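Long-range contacts in binary enterotoxin of Clostridium perfringens component a (Clostridium perfringens, PDB 5H03), which probably acts as the enzymatic half of a binary enterotoxin, using NAD(+) to ADP-ribosylate a host-cell target, presumably actin as in related clostridial toxins: residues S129-I134 / S390-N395; S185-G190 / D207-L212. All coordinates share one frame; numbering follows the deposited sequence.

Contact 1 and contact 2 lie with their centres 12 Å apart and meet on strand 132-134. On one side that strand pairs with strand 185-196, where Phe133 O and Leu186 N are 2.8 Å apart, a probable backbone hydrogen bond between the two contacts. On the other, residues 129-134 face the sheet of the second ADP-ribosyltransferase half. Side chains tie the contacts further: Asn132 ND2 probably bonds Gln211 OE1 at 3.0 Å, and Ile134 CG1 packs on Gln211 NE2 at 3.3 Å. Contact 2 lies within the hairpin of the first half and the loop after it, while contact 1 joins the halves; both lie away from the NAD-binding residues, which belong to the second half.

Contact 1. Residues S129-I134 / S390-N395; sequences SDTNFI and SYKIDN
The closest CA atoms, those of Thr131 and Asp394, are 7.3 Å apart, too far for strand pairing, and side chains reach across between residues 129-134 and 390-395, one of them to a backbone carbonyl. This is the seam between two ADP-ribosyltransferase-like halves: outermost strand 132-134 of the first five-stranded sheet, with the turn leading into it, faces strand 389-401 of the second. A classic beta bulge, in which Asp394 and Asn395 both face Asp415, helps explain why these consecutive residues both start toward 129-134.

Lys392 carries the polar link. Its chain runs extended to CE and then bends (chi4 65°), placing NZ among four oxygens: Asp130 O at 3.1 Å, Thr131 OG1 at 3.0 Å, a water, and Asp394 OD1 at 2.9 Å. The last is a salt bridge within its own strand, met on the syn side of the carboxylate, and probably helps hold the ammonium charged. Thr131 OG1 accepts from Lys392 NZ and donates to Ser129 O; a second water probably bridges it to Asp394 OD1. Asp394 OD2 is bonded to Thr417.

With CG2 opposite its backbone N, Thr131 sets this methyl between two flat groups. It touches Asp394 CG at 3.7 Å and sits 3.4 Å above the centre of the Phe133 ring. That ring presents its edge to the second strand: CD1 lies 4.0 Å from Asn395 ND2, ring and amide planes 89° apart.

Contact 2. Residues S185-G190 / D207-L212; sequences SLKATG and DLIKQL
Ser185 OG is held from two directions by the chain of Gln211: NE2 gives it a weak, bent hydrogen bond of 3.0 Å (127° at the hydrogen), and a water links it to Gln211 N. The side chain of Gln211, extended beyond CG, runs past the hydroxyl, with CG 3.4 Å from Ser185 OG, while OE1 is turned to Asn132.

Next to this, Ser185 and Ile209 exchange backbone bonds, Ser185 N to Ile209 O at 2.8 Å and Ile209 N back to Ser185 O. Lys187 and Asp207 form the next hydrogen-bonded pair, and Leu186 and Leu208 the non-hydrogen-bonded pair between them, where Leu208 CA also gives a CH...O contact to Ser185 O. Such antiparallel pairing belongs to the beta hairpin of strands 185-196 and 199-209, inner neighbours in the sheet of the first half; the N-to-C directions of strands 185-190 and 207-209 lie 140° apart.

Leu186 and Leu208 turn to one face, their CD1 methyls meeting at 4.0 Å; Leu186 also packs on Val156 and Leu208 on Leu160 of strand 154-160. The opposite face carries Ser185, Lys187, Asp207 and Ile209. CG1 of Ile209 falls between its backbone N and carbonyl carbon (chi1 59°), which lays it 3.6 Å from Ser185 O and lets CD1 reach the Lys187 chain. Further along, Thr189 and Gly190 form a classic bulge opposite Asp205; Thr189 CG2 rests 3.7 Å from Asp207 OD2, and a water connects Thr189 OG1 with Asp207 OD1.

Contact 1. Residues S129-I134 / S390-N395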
# COMPACT_ATOMS: atom_id res chain seq x y z
N SER A 129 -4.19 3.22 14.41
CA SER A 129 -3.16 4.22 14.68
C SER A 129 -1.85 3.86 14.00
O SER A 129 -1.55 2.69 13.75
CB SER A 129 -2.93 4.36 16.18
OG SER A 129 -4.03 5.02 16.78
N ASP A 130 -1.06 4.90 13.68
CA ASP A 130 0.31 4.74 13.18
C ASP A 130 0.35 3.85 11.94
O ASP A 130 1.23 2.99 11.78
CB ASP A 130 1.21 4.15 14.28
CG ASP A 130 1.20 4.97 15.58
OD1 ASP A 130 1.21 6.22 15.50
OD2 ASP A 130 1.07 4.38 16.68
N THR A 131 -0.60 4.08 11.03
CA THR A 131 -0.78 3.26 9.84
C THR A 131 -1.26 4.14 8.70
O THR A 131 -2.21 4.91 8.87
CB THR A 131 -1.82 2.13 10.08
OG1 THR A 131 -1.52 1.40 11.28
CG2 THR A 131 -1.87 1.17 8.89
N ASN A 132 -0.61 4.04 7.54
CA ASN A 132 -1.15 4.56 6.29
C ASN A 132 -1.69 3.37 5.49
O ASN A 132 -0.91 2.53 5.04
CB ASN A 132 -0.11 5.35 5.50
CG ASN A 132 0.36 6.60 6.23
OD1 ASN A 132 -0.35 7.13 7.09
ND2 ASN A 132 1.56 7.06 5.90
N PHE A 133 -3.02 3.28 5.34
CA PHE A 133 -3.65 2.20 4.58
C PHE A 133 -3.66 2.56 3.09
O PHE A 133 -4.43 3.42 2.65
CB PHE A 133 -5.07 1.89 5.07
CG PHE A 133 -5.14 1.31 6.46
CD1 PHE A 133 -5.02 -0.05 6.68
CD2 PHE A 133 -5.35 2.14 7.57
CE1 PHE A 133 -5.07 -0.58 7.98
CE2 PHE A 133 -5.39 1.63 8.86
CZ PHE A 133 -5.25 0.25 9.06
N ILE A 134 -2.78 1.91 2.33
CA ILE A 134 -2.70 2.15 0.90
C ILE A 134 -3.99 1.74 0.22
O ILE A 134 -4.53 0.67 0.49
CB ILE A 134 -1.49 1.41 0.29
CG1 ILE A 134 -0.19 1.95 0.89
CG2 ILE A 134 -1.56 1.43 -1.23
CD1 ILE A 134 1.05 1.17 0.52
N SER A 390 11.74 -3.83 13.70
CA SER A 390 10.58 -4.70 13.65
C SER A 390 9.60 -4.12 12.65
O SER A 390 9.68 -2.95 12.28
CB SER A 390 9.89 -4.85 15.01
OG SER A 390 10.76 -5.48 15.94
N TYR A 391 8.66 -4.95 12.20
CA TYR A 391 7.54 -4.44 11.44
C TYR A 391 6.25 -5.09 11.94
O TYR A 391 6.25 -6.22 12.43
CB TYR A 391 7.72 -4.63 9.93
CG TYR A 391 7.78 -6.06 9.43
CD1 TYR A 391 6.62 -6.72 9.07
CD2 TYR A 391 9.01 -6.72 9.24
CE1 TYR A 391 6.65 -8.01 8.59
CE2 TYR A 391 9.06 -8.03 8.75
CZ TYR A 391 7.86 -8.66 8.43
OH TYR A 391 7.84 -9.95 7.94
N LYS A 392 5.17 -4.33 11.87
CA LYS A 392 3.83 -4.81 12.20
C LYS A 392 3.02 -5.01 10.93
O LYS A 392 3.07 -4.18 10.02
CB LYS A 392 3.10 -3.84 13.14
CG LYS A 392 2.98 -2.43 12.61
CD LYS A 392 2.43 -1.49 13.72
CE LYS A 392 2.09 -0.09 13.20
NZ LYS A 392 0.96 -0.09 12.21
N ILE A 393 2.29 -6.12 10.87
CA ILE A 393 1.44 -6.43 9.71
C ILE A 393 0.13 -5.66 9.82
O ILE A 393 -0.61 -5.81 10.78
CB ILE A 393 1.19 -7.93 9.61
CG1 ILE A 393 2.53 -8.64 9.45
CG2 ILE A 393 0.27 -8.26 8.43
CD1 ILE A 393 2.40 -10.13 9.23
N ASP A 394 -0.13 -4.80 8.83
CA ASP A 394 -1.31 -3.94 8.78
C ASP A 394 -2.48 -4.53 8.01
O ASP A 394 -3.63 -4.37 8.42
CB ASP A 394 -0.93 -2.62 8.15
CG ASP A 394 0.19 -1.92 8.88
OD1 ASP A 394 0.21 -1.96 10.16
OD2 ASP A 394 1.09 -1.41 8.16
N ASN A 395 -2.21 -5.11 6.84
CA ASN A 395 -3.22 -5.58 5.92
C ASN A 395 -2.65 -6.73 5.10
O ASN A 395 -1.43 -6.82 4.88
CB ASN A 395 -3.69 -4.45 5.00
CG ASN A 395 -5.18 -4.39 4.83
OD1 ASN A 395 -5.90 -5.36 5.10
ND2 ASN A 395 -5.67 -3.24 4.35
O HOH W 1 -1.17 -0.18 14.02
O HOH W 2 -2.44 -1.59 11.23

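Contact 2. Residues S185-G190 / D207-L212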
# COMPACT_ATOMS: atom_id res chain seq x y z
N SER A 185 -3.48 7.07 -0.01
CA SER A 185 -3.53 6.25 1.21
C SER A 185 -4.49 6.92 2.21
O SER A 185 -4.78 8.11 2.12
CB SER A 185 -2.15 6.06 1.89
OG SER A 185 -1.20 5.40 1.07
N LEU A 186 -4.94 6.13 3.17
CA LEU A 186 -5.85 6.60 4.21
C LEU A 186 -5.19 6.63 5.59
O LEU A 186 -4.69 5.62 6.08
CB LEU A 186 -7.11 5.72 4.25
CG LEU A 186 -8.41 6.38 3.78
CD1 LEU A 186 -8.40 6.56 2.27
CD2 LEU A 186 -9.61 5.56 4.22
N LYS A 187 -5.20 7.81 6.20
CA LYS A 187 -4.62 8.04 7.52
C LYS A 187 -5.74 8.40 8.50
O LYS A 187 -6.43 9.39 8.30
CB LYS A 187 -3.55 9.13 7.44
CG LYS A 187 -2.75 9.39 8.68
CD LYS A 187 -1.65 10.37 8.31
CE LYS A 187 -0.98 11.05 9.50
NZ LYS A 187 -0.79 12.51 9.19
N ALA A 188 -5.94 7.57 9.51
CA ALA A 188 -7.02 7.82 10.45
C ALA A 188 -6.73 9.07 11.27
O ALA A 188 -5.59 9.32 11.67
CB ALA A 188 -7.22 6.61 11.36
N THR A 189 -7.76 9.89 11.48
CA THR A 189 -7.67 11.11 12.28
C THR A 189 -8.66 11.11 13.44
O THR A 189 -8.69 12.08 14.22
CB THR A 189 -7.91 12.33 11.39
OG1 THR A 189 -9.18 12.20 10.72
CG2 THR A 189 -6.81 12.42 10.31
N GLY A 190 -9.48 10.06 13.59
CA GLY A 190 -10.45 9.97 14.66
C GLY A 190 -11.25 8.68 14.61
O GLY A 190 -11.42 8.07 13.56
N ASP A 207 -7.83 11.19 6.68
CA ASP A 207 -7.36 12.06 5.60
C ASP A 207 -6.83 11.22 4.45
O ASP A 207 -6.21 10.17 4.65
CB ASP A 207 -6.20 12.96 6.05
CG ASP A 207 -6.66 14.12 6.95
OD1 ASP A 207 -7.88 14.41 7.04
OD2 ASP A 207 -5.78 14.74 7.56
N LEU A 208 -7.06 11.71 3.24
CA LEU A 208 -6.47 11.11 2.06
C LEU A 208 -5.08 11.73 1.91
O LEU A 208 -4.96 12.94 1.72
CB LEU A 208 -7.33 11.38 0.83
CG LEU A 208 -6.82 10.69 -0.42
CD1 LEU A 208 -7.51 9.34 -0.52
CD2 LEU A 208 -7.14 11.54 -1.62
N ILE A 209 -4.04 10.90 1.99
CA ILE A 209 -2.68 11.40 1.91
C ILE A 209 -1.96 10.67 0.78
O ILE A 209 -2.34 9.56 0.37
CB ILE A 209 -1.96 11.21 3.24
CG1 ILE A 209 -1.95 9.73 3.59
CG2 ILE A 209 -2.69 11.98 4.38
CD1 ILE A 209 -0.71 9.27 4.38
N LYS A 210 -0.89 11.28 0.27
CA LYS A 210 -0.09 10.66 -0.79
C LYS A 210 1.32 10.34 -0.31
O LYS A 210 2.14 11.25 -0.19
CB LYS A 210 -0.02 11.57 -2.01
CG LYS A 210 0.45 10.83 -3.27
CD LYS A 210 0.02 11.60 -4.50
CE LYS A 210 0.61 11.02 -5.75
NZ LYS A 210 -0.02 11.71 -6.93
N GLN A 211 1.61 9.07 -0.06
CA GLN A 211 2.99 8.73 0.28
C GLN A 211 3.81 8.41 -0.97
O GLN A 211 3.29 8.07 -2.03
CB GLN A 211 3.07 7.57 1.28
CG GLN A 211 1.95 6.57 1.31
CD GLN A 211 2.09 5.60 2.47
OE1 GLN A 211 2.83 5.86 3.44
NE2 GLN A 211 1.37 4.48 2.40
N LEU A 212 5.14 8.53 -0.81
CA LEU A 212 6.07 8.23 -1.89
C LEU A 212 6.05 6.73 -2.15
O LEU A 212 6.32 5.94 -1.25
CB LEU A 212 7.49 8.68 -1.52
CG LEU A 212 8.55 8.72 -2.61
CD1 LEU A 212 8.00 9.35 -3.88
CD2 LEU A 212 9.77 9.48 -2.12
O HOH W 3 -0.16 6.96 -1.21
O HOH W 4 -9.93 13.74 8.79